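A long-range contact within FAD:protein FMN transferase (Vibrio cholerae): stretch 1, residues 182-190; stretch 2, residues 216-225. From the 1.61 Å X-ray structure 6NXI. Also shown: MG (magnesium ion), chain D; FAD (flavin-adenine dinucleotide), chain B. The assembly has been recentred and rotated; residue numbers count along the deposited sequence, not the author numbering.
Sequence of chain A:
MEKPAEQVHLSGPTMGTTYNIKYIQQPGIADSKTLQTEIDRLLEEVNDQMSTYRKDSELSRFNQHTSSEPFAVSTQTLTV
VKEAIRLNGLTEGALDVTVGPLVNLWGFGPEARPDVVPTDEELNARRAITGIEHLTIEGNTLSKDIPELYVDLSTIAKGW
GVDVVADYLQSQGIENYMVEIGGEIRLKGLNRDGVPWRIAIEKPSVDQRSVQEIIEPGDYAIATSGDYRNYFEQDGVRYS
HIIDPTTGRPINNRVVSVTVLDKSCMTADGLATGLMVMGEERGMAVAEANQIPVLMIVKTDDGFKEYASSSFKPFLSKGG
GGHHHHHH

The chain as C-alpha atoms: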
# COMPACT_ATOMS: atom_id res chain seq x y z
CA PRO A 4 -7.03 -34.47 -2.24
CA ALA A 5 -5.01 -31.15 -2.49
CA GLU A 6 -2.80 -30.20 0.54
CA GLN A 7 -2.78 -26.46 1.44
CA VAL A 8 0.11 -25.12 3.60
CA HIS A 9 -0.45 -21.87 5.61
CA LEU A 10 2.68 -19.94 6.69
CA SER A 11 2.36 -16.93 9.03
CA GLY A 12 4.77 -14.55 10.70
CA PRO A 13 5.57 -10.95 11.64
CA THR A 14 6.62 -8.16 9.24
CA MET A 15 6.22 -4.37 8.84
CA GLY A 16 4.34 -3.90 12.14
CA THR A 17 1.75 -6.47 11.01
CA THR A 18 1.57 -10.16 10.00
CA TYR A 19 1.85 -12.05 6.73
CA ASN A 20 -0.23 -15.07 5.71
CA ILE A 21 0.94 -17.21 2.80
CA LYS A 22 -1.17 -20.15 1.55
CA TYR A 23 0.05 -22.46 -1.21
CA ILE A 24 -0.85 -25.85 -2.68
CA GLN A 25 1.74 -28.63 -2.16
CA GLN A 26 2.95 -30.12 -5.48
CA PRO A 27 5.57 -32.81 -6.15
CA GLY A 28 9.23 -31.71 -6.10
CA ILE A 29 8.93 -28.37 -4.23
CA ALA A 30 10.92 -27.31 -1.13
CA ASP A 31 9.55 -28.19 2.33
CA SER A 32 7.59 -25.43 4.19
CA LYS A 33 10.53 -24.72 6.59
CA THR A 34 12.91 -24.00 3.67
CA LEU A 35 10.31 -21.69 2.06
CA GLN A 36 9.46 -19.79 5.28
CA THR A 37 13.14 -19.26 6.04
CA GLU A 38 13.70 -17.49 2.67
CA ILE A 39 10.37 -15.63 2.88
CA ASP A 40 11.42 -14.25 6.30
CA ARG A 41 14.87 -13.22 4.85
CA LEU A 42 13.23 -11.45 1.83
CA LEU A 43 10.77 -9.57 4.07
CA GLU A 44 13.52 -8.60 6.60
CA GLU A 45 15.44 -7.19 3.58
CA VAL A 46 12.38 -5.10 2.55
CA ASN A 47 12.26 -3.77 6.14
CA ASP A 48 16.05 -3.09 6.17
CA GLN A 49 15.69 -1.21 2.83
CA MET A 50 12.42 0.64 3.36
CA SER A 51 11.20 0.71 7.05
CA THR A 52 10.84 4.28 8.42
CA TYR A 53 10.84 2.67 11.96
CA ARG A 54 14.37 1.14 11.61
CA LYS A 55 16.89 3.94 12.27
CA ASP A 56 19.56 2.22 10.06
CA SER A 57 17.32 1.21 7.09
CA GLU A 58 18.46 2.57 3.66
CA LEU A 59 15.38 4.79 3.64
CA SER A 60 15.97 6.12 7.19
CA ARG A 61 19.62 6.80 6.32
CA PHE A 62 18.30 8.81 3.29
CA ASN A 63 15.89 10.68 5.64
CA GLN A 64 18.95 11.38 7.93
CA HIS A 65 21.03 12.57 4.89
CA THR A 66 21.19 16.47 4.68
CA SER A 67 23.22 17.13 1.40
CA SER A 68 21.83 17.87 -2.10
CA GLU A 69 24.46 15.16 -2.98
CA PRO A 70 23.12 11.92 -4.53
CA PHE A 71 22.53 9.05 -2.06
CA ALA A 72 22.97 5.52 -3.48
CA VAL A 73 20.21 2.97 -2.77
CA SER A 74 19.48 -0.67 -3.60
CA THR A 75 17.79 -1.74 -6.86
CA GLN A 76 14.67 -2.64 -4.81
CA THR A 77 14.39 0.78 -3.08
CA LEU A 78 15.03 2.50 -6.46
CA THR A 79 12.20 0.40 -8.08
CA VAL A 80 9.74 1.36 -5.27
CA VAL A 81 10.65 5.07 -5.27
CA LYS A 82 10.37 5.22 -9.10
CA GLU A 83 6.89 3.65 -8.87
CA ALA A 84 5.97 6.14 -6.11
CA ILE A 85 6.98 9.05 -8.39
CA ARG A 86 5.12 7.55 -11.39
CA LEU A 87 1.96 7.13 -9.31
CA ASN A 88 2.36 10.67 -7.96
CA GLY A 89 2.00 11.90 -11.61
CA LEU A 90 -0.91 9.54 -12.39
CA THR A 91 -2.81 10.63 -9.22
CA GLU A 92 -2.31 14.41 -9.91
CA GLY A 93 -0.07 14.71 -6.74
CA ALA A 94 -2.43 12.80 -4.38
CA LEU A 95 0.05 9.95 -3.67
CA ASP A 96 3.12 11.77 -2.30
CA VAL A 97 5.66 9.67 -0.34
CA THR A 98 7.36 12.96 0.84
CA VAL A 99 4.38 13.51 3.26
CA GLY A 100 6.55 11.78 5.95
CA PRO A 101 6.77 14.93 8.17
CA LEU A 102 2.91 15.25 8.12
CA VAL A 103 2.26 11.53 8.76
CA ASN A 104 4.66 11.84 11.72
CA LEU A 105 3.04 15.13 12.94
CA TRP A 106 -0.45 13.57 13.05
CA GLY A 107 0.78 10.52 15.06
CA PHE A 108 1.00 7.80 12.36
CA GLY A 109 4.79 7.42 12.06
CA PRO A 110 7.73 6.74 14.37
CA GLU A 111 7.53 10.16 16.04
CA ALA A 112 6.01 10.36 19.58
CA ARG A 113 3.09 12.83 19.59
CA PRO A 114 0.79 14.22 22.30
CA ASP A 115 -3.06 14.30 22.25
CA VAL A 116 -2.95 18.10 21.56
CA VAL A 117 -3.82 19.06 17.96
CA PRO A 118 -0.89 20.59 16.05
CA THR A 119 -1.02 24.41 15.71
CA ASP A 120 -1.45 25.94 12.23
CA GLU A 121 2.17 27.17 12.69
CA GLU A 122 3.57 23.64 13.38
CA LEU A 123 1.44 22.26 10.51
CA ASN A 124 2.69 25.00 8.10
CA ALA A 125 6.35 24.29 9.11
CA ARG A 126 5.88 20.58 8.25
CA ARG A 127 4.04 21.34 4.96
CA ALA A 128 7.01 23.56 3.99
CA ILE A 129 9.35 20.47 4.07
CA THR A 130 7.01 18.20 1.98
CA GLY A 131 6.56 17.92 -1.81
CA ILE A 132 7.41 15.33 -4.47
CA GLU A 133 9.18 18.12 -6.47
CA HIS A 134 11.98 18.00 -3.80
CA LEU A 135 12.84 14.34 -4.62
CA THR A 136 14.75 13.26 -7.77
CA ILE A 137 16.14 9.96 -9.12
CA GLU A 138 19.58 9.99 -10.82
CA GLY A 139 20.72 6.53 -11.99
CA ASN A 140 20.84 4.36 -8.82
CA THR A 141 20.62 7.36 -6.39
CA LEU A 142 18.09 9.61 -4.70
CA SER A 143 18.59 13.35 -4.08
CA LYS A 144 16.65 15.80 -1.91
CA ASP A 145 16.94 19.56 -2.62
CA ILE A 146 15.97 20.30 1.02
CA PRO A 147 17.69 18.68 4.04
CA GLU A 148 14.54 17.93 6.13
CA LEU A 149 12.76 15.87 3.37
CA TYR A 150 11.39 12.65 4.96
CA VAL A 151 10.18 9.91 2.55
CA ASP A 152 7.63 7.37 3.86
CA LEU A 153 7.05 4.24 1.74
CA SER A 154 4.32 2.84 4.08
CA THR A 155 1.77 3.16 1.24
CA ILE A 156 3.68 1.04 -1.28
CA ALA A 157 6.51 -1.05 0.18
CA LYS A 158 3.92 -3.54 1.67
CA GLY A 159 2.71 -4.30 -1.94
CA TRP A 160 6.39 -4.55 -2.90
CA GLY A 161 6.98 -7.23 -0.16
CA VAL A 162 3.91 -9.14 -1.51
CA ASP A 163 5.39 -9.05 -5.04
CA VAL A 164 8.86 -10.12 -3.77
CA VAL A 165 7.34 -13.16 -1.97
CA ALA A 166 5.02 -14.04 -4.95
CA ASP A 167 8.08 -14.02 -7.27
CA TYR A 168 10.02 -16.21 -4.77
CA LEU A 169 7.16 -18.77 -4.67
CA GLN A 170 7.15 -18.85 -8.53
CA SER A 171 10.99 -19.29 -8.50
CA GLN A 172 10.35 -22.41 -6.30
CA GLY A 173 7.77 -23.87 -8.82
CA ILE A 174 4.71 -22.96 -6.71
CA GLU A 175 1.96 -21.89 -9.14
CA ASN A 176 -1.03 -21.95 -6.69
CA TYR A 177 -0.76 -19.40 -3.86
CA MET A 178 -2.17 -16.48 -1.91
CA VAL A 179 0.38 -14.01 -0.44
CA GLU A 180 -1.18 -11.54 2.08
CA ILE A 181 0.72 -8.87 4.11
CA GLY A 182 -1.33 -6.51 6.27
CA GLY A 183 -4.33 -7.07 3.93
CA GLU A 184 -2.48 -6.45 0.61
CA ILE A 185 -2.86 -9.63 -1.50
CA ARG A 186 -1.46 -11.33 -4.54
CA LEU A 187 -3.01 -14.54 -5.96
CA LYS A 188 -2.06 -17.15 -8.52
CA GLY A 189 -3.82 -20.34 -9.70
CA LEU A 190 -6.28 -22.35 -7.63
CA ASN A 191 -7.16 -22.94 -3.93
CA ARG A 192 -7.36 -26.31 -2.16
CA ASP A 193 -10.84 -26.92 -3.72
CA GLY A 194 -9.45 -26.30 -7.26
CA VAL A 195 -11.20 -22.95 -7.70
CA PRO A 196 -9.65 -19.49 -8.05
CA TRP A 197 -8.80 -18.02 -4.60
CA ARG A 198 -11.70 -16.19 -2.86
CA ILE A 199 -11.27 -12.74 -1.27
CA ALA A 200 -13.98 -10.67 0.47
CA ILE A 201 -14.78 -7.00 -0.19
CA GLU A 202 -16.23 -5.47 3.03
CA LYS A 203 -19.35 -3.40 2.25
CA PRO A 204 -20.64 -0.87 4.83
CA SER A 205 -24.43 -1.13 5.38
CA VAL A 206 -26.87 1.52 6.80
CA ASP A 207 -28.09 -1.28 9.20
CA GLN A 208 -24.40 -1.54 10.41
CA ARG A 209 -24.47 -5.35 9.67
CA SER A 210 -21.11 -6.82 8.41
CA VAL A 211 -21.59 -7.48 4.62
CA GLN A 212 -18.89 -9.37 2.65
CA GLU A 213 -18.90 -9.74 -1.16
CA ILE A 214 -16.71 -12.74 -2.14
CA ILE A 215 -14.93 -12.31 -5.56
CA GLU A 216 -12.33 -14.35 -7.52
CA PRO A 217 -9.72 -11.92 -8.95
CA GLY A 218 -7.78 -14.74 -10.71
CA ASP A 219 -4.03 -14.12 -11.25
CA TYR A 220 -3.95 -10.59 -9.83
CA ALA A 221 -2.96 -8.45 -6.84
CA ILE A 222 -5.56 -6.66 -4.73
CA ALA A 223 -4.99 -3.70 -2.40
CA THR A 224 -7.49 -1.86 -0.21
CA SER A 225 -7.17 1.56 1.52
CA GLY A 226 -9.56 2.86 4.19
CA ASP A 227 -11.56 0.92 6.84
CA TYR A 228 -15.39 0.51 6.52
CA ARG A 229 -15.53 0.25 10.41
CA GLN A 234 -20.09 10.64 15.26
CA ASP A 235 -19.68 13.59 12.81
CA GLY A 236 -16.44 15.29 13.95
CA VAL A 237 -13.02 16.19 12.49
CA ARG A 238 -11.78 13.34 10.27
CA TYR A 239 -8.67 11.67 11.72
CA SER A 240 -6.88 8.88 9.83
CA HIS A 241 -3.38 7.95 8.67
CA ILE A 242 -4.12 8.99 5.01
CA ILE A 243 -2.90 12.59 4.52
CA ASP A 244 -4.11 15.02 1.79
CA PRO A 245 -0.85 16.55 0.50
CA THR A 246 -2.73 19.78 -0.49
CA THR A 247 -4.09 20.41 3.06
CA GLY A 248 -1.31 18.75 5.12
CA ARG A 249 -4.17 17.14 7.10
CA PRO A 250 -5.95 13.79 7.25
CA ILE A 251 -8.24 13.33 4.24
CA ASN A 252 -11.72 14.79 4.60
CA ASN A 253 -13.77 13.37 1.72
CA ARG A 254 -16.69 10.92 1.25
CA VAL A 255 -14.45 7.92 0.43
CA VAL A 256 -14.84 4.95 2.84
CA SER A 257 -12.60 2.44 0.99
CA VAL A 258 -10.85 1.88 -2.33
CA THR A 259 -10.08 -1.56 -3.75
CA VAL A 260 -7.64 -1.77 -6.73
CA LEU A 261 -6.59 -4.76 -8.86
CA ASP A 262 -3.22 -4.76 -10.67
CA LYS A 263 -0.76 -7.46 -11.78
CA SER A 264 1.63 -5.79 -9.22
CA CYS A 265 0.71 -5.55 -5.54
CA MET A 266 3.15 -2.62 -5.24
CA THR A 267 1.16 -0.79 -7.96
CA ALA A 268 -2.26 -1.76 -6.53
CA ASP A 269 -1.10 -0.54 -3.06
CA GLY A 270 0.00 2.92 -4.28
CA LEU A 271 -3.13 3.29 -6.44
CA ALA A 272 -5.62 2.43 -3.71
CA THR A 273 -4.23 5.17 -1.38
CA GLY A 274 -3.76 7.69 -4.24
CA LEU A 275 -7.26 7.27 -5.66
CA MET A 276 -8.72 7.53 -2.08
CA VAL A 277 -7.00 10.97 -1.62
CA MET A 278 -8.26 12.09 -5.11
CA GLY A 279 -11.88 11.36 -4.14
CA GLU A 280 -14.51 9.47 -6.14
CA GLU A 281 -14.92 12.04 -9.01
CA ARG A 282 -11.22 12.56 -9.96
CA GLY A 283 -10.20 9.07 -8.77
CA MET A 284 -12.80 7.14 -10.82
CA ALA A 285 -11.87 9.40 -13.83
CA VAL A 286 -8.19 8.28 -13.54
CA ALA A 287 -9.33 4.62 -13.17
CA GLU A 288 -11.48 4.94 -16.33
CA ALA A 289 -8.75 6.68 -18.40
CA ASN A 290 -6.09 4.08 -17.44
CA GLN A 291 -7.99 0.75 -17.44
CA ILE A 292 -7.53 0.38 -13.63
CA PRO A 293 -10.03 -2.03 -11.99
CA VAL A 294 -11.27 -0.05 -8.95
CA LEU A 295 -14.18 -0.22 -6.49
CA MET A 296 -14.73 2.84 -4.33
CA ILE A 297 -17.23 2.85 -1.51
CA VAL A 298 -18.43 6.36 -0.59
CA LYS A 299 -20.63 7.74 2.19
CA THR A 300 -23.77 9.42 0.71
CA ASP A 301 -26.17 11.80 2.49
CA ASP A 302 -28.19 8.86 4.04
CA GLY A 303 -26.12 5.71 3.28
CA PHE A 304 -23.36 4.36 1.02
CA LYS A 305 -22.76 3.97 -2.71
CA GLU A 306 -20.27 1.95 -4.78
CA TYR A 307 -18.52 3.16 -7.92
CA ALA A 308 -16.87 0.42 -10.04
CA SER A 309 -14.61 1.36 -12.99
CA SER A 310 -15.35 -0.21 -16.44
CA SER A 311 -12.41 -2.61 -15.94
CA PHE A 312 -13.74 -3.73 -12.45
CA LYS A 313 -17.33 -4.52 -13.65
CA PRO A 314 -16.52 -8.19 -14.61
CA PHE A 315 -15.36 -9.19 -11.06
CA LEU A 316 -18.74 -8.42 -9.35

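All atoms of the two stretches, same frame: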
# COMPACT_ATOMS: atom_id res chain seq x y z
N GLY A 182 -0.52 -7.62 5.77
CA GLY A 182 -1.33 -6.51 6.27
C GLY A 182 -2.53 -6.23 5.37
O GLY A 182 -2.84 -5.04 5.11
N GLY A 183 -3.14 -7.25 4.75
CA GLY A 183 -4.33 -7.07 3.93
C GLY A 183 -4.07 -6.85 2.45
O GLY A 183 -5.05 -6.95 1.67
N GLU A 184 -2.83 -6.57 2.04
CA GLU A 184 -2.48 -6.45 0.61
C GLU A 184 -2.22 -7.88 0.11
O GLU A 184 -1.58 -8.67 0.87
CB GLU A 184 -1.20 -5.65 0.42
CG GLU A 184 -1.46 -4.18 0.11
CD GLU A 184 -2.46 -3.43 0.96
OE1 GLU A 184 -2.03 -2.64 1.83
OE2 GLU A 184 -3.73 -3.67 0.80
N ILE A 185 -2.81 -8.23 -1.03
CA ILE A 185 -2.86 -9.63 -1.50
C ILE A 185 -2.33 -9.78 -2.91
O ILE A 185 -2.57 -8.96 -3.80
CB ILE A 185 -4.30 -10.13 -1.38
CG1 ILE A 185 -4.79 -10.07 0.06
CG2 ILE A 185 -4.40 -11.51 -2.00
CD1 ILE A 185 -6.29 -10.33 0.18
N ARG A 186 -1.70 -10.91 -3.16
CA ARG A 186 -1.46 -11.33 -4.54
C ARG A 186 -1.78 -12.82 -4.67
O ARG A 186 -1.36 -13.59 -3.79
CB ARG A 186 -0.03 -11.04 -4.98
CG ARG A 186 0.19 -11.39 -6.43
CD ARG A 186 1.38 -10.61 -6.97
NE ARG A 186 1.89 -11.31 -8.12
CZ ARG A 186 3.05 -11.05 -8.69
NH1 ARG A 186 3.85 -10.12 -8.18
NH2 ARG A 186 3.41 -11.77 -9.75
N LEU A 187 -2.47 -13.18 -5.74
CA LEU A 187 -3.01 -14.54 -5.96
C LEU A 187 -2.49 -15.14 -7.25
O LEU A 187 -2.31 -14.40 -8.24
CB LEU A 187 -4.52 -14.45 -6.10
CG LEU A 187 -5.30 -13.73 -5.03
CD1 LEU A 187 -6.77 -13.65 -5.41
CD2 LEU A 187 -5.08 -14.44 -3.68
N LYS A 188 -2.31 -16.43 -7.26
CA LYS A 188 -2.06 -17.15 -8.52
C LYS A 188 -2.70 -18.54 -8.46
O LYS A 188 -2.61 -19.19 -7.42
CB LYS A 188 -0.57 -17.28 -8.83
CG LYS A 188 -0.34 -17.64 -10.30
CD LYS A 188 1.11 -17.84 -10.56
CE LYS A 188 1.43 -17.82 -12.02
NZ LYS A 188 1.48 -19.21 -12.52
N GLY A 189 -3.35 -18.96 -9.54
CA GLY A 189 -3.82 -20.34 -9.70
C GLY A 189 -5.03 -20.62 -8.86
O GLY A 189 -5.91 -19.74 -8.79
N LEU A 190 -5.06 -21.77 -8.21
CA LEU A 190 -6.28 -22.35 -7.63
C LEU A 190 -6.07 -22.70 -6.16
O LEU A 190 -4.94 -23.07 -5.76
CB LEU A 190 -6.65 -23.61 -8.42
CG LEU A 190 -6.87 -23.42 -9.92
CD1 LEU A 190 -6.99 -24.77 -10.56
CD2 LEU A 190 -8.07 -22.53 -10.21
N GLU A 216 -13.47 -13.53 -7.06
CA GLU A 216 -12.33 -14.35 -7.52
C GLU A 216 -11.53 -13.51 -8.50
O GLU A 216 -11.81 -13.48 -9.69
CB GLU A 216 -12.90 -15.62 -8.16
CG GLU A 216 -13.53 -16.57 -7.14
CD GLU A 216 -14.27 -17.76 -7.72
OE1 GLU A 216 -14.14 -18.01 -8.92
OE2 GLU A 216 -14.98 -18.43 -6.96
N PRO A 217 -10.52 -12.76 -8.05
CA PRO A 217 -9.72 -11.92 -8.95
C PRO A 217 -8.90 -12.65 -10.02
O PRO A 217 -8.47 -12.01 -10.97
CB PRO A 217 -8.74 -11.23 -8.01
CG PRO A 217 -9.43 -11.24 -6.68
CD PRO A 217 -10.20 -12.54 -6.63
N GLY A 218 -8.69 -13.96 -9.87
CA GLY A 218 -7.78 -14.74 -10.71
C GLY A 218 -6.34 -14.37 -10.41
O GLY A 218 -6.01 -14.18 -9.21
N ASP A 219 -5.49 -14.33 -11.42
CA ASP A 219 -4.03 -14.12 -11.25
C ASP A 219 -3.78 -12.62 -11.21
O ASP A 219 -3.58 -11.99 -12.27
CB ASP A 219 -3.21 -14.83 -12.32
CG ASP A 219 -3.29 -16.34 -12.27
OD1 ASP A 219 -3.95 -16.90 -11.35
OD2 ASP A 219 -2.78 -16.97 -13.26
N TYR A 220 -3.89 -12.06 -10.03
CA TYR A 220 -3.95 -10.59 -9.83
C TYR A 220 -3.52 -10.27 -8.40
O TYR A 220 -3.59 -11.14 -7.51
CB TYR A 220 -5.38 -10.05 -9.96
CG TYR A 220 -5.70 -9.18 -11.14
CD1 TYR A 220 -4.84 -8.19 -11.58
CD2 TYR A 220 -6.95 -9.24 -11.73
CE1 TYR A 220 -5.15 -7.38 -12.66
CE2 TYR A 220 -7.29 -8.43 -12.80
CZ TYR A 220 -6.37 -7.50 -13.27
OH TYR A 220 -6.69 -6.67 -14.31
N ALA A 221 -3.12 -9.03 -8.19
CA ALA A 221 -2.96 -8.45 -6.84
C ALA A 221 -4.15 -7.54 -6.55
O ALA A 221 -4.77 -7.01 -7.49
CB ALA A 221 -1.67 -7.68 -6.76
N ILE A 222 -4.47 -7.49 -5.28
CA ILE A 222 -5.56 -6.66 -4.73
C ILE A 222 -5.04 -5.87 -3.54
O ILE A 222 -4.54 -6.44 -2.60
CB ILE A 222 -6.75 -7.55 -4.31
CG1 ILE A 222 -7.11 -8.61 -5.33
CG2 ILE A 222 -7.90 -6.62 -3.98
CD1 ILE A 222 -6.42 -9.97 -5.12
N ALA A 223 -5.36 -4.58 -3.52
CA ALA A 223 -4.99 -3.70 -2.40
C ALA A 223 -6.22 -2.90 -2.03
O ALA A 223 -7.01 -2.53 -2.93
CB ALA A 223 -3.87 -2.77 -2.74
N THR A 224 -6.36 -2.65 -0.74
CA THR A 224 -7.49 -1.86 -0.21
C THR A 224 -6.98 -0.76 0.72
O THR A 224 -6.21 -1.06 1.63
CB THR A 224 -8.47 -2.78 0.53
OG1 THR A 224 -8.99 -3.75 -0.37
CG2 THR A 224 -9.63 -2.02 1.11
N SER A 225 -7.43 0.48 0.55
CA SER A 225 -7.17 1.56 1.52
C SER A 225 -8.47 2.01 2.14
O SER A 225 -9.50 1.83 1.49
CB SER A 225 -6.40 2.68 0.88
OG SER A 225 -5.03 2.29 0.81
MG MG D . -1.43 -0.43 1.80
PA FAD B . -2.12 2.67 2.95
O1A FAD B . -3.53 3.15 2.91
O2A FAD B . -1.65 1.71 1.95
O5B FAD B . -1.12 3.92 2.96
C5B FAD B . -1.24 4.78 4.12
C4B FAD B . 0.12 5.10 4.70
O4B FAD B . 0.97 5.79 3.75
C3B FAD B . 0.02 6.01 5.92
O3B FAD B . -0.04 5.22 7.11
C2B FAD B . 1.29 6.87 5.82
O2B FAD B . 2.41 6.19 6.35
C1B FAD B . 1.44 7.01 4.31
N9A FAD B . 0.71 8.09 3.68
C8A FAD B . -0.36 8.83 4.19
N7A FAD B . -0.87 9.64 3.29
C5A FAD B . -0.10 9.48 2.15
C6A FAD B . -0.15 10.09 0.89
N6A FAD B . -1.08 10.98 0.52
N1A FAD B . 0.74 9.65 -0.02
C2A FAD B . 1.66 8.75 0.35
N3A FAD B . 1.80 8.09 1.52
C4A FAD B . 0.87 8.52 2.39
N1 FAD B . 4.48 0.02 11.48
C2 FAD B . 4.96 -0.10 12.77
O2 FAD B . 4.23 0.19 13.74
N3 FAD B . 6.21 -0.56 13.03
C4 FAD B . 7.08 -0.92 12.04
O4 FAD B . 8.21 -1.30 12.30
C4X FAD B . 6.63 -0.79 10.68
N5 FAD B . 7.45 -1.11 9.70
C5X FAD B . 7.00 -0.97 8.41
C6 FAD B . 7.87 -1.28 7.34
C7 FAD B . 7.50 -1.17 6.02
C7M FAD B . 8.49 -1.53 4.93
C8 FAD B . 6.19 -0.74 5.72
C8M FAD B . 5.72 -0.59 4.30
C9 FAD B . 5.32 -0.42 6.77
C9A FAD B . 5.69 -0.53 8.12
N10 FAD B . 4.85 -0.20 9.18
C10 FAD B . 5.29 -0.31 10.49
C1' FAD B . 3.45 0.19 8.93
C2' FAD B . 3.27 1.59 8.45
O2' FAD B . 3.69 2.52 9.45
C3' FAD B . 1.79 1.83 8.14
O3' FAD B . 0.97 1.72 9.28
C4' FAD B . 1.19 0.85 7.14
O4' FAD B . 2.14 0.59 6.12
C5' FAD B . -0.14 1.34 6.61
O5' FAD B . -0.53 0.46 5.52
P FAD B . -2.01 0.55 4.96
O1P FAD B . -3.00 0.61 6.03
O2P FAD B . -1.99 -0.52 3.89
O3P FAD B . -1.92 2.02 4.36
O HOH W 1 -6.50 -6.18 -0.43
O HOH W 2 -6.62 -16.78 -8.09
O HOH W 3 -6.33 -17.90 -10.68
O HOH W 4 -3.58 -0.05 0.42
O HOH W 5 0.91 -0.42 2.17

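Two antiparallel strands joined by backbone hydrogen bonds leave their side chains to settle what happens on the faces and at the ends, and this pair from an FMN transferase illustrates the principle well. Strand 184-188 runs against the strand that ends at Ser225, their directions 164° apart. Ile185 and Ile222 form the hydrogen-bonded pair at the centre: Ile185 N donates to Ile222 O at 2.9 Å, and Ile222 N returns the bond to Ile185 O at 2.8 Å. Two residues along, Leu187 N donates to Tyr220 O at 2.9 Å, but the reciprocal bond from Tyr220 N to Leu187 O is weak, 3.3 Å and bent. Between these rungs lies the non-hydrogen-bonded pair Arg186 and Ala221, with CA atoms only 4.0 Å apart.

Because side chains alternate along a strand, Ile185, Leu187 and Ile222 share one face. Ile185 and Leu187 both adopt the mt rotamer, a common choice for branched aliphatic residues. Ile222 is less regular: its chi1 is m, but chi2 stands at 92°, between wells. In this conformation its CD1 lies 3.7 Å from Leu187 CD1 and 4.0 Å from Ile185 CG2, so a single methyl touches two residues of the partner strand. Leu187 CD1 also meets Pro217 CD at 3.8 Å, which extends the apolar patch beyond the strand into the preceding loop. The other face is treated differently. Ala221 offers just a methyl, 4.1 Å from its CB to Arg186 CB, while the Arg186 chain is extended, t at chi1 through chi3, and its NH1 is hydrogen-bonded elsewhere in the structure.

At the ends of the ladder, carboxylates take over as acceptors for backbone NH groups. Asp219 has chi1 m and chi2 near 0°; its CB points sideways, yet the carboxylate comes nearer the other stretch, where OD1 accepts from Gly189 N at 2.8 Å. Lys188 lies alongside, its CG 3.8 Å from Asp219 CG, but its NZ is hydrogen-bonded elsewhere. Gly189 and Gly218 both have positive phi, which favours glycine, and the O of a water lies 2.7 Å from both Gly189 O and Asp219 OD1.

Glu184 does the same at the opposite end, with a more demanding side chain. Its chi1 of -96° is off the wells and chi2 is p, a bent path that brings the carboxylate to two partners at once. OE2 accepts from Thr224 N at 3.2 Å, while OE1 binds the magnesium ion at 2.3 Å. The same ion is held by FAD O2A and O2P, each at 2.2 Å, so one carboxylate joins the backbone of the neighbouring strand to the metal site. Ser225, chi1 m, completes this end by donating from OG to FAD O1A at 2.7 Å. Nearby, a water donates to both Gly183 O and Ile222 O, so Ile222 O accepts from the water as well as from Ile185 N, and the water ties it to Gly183 O just before the strand.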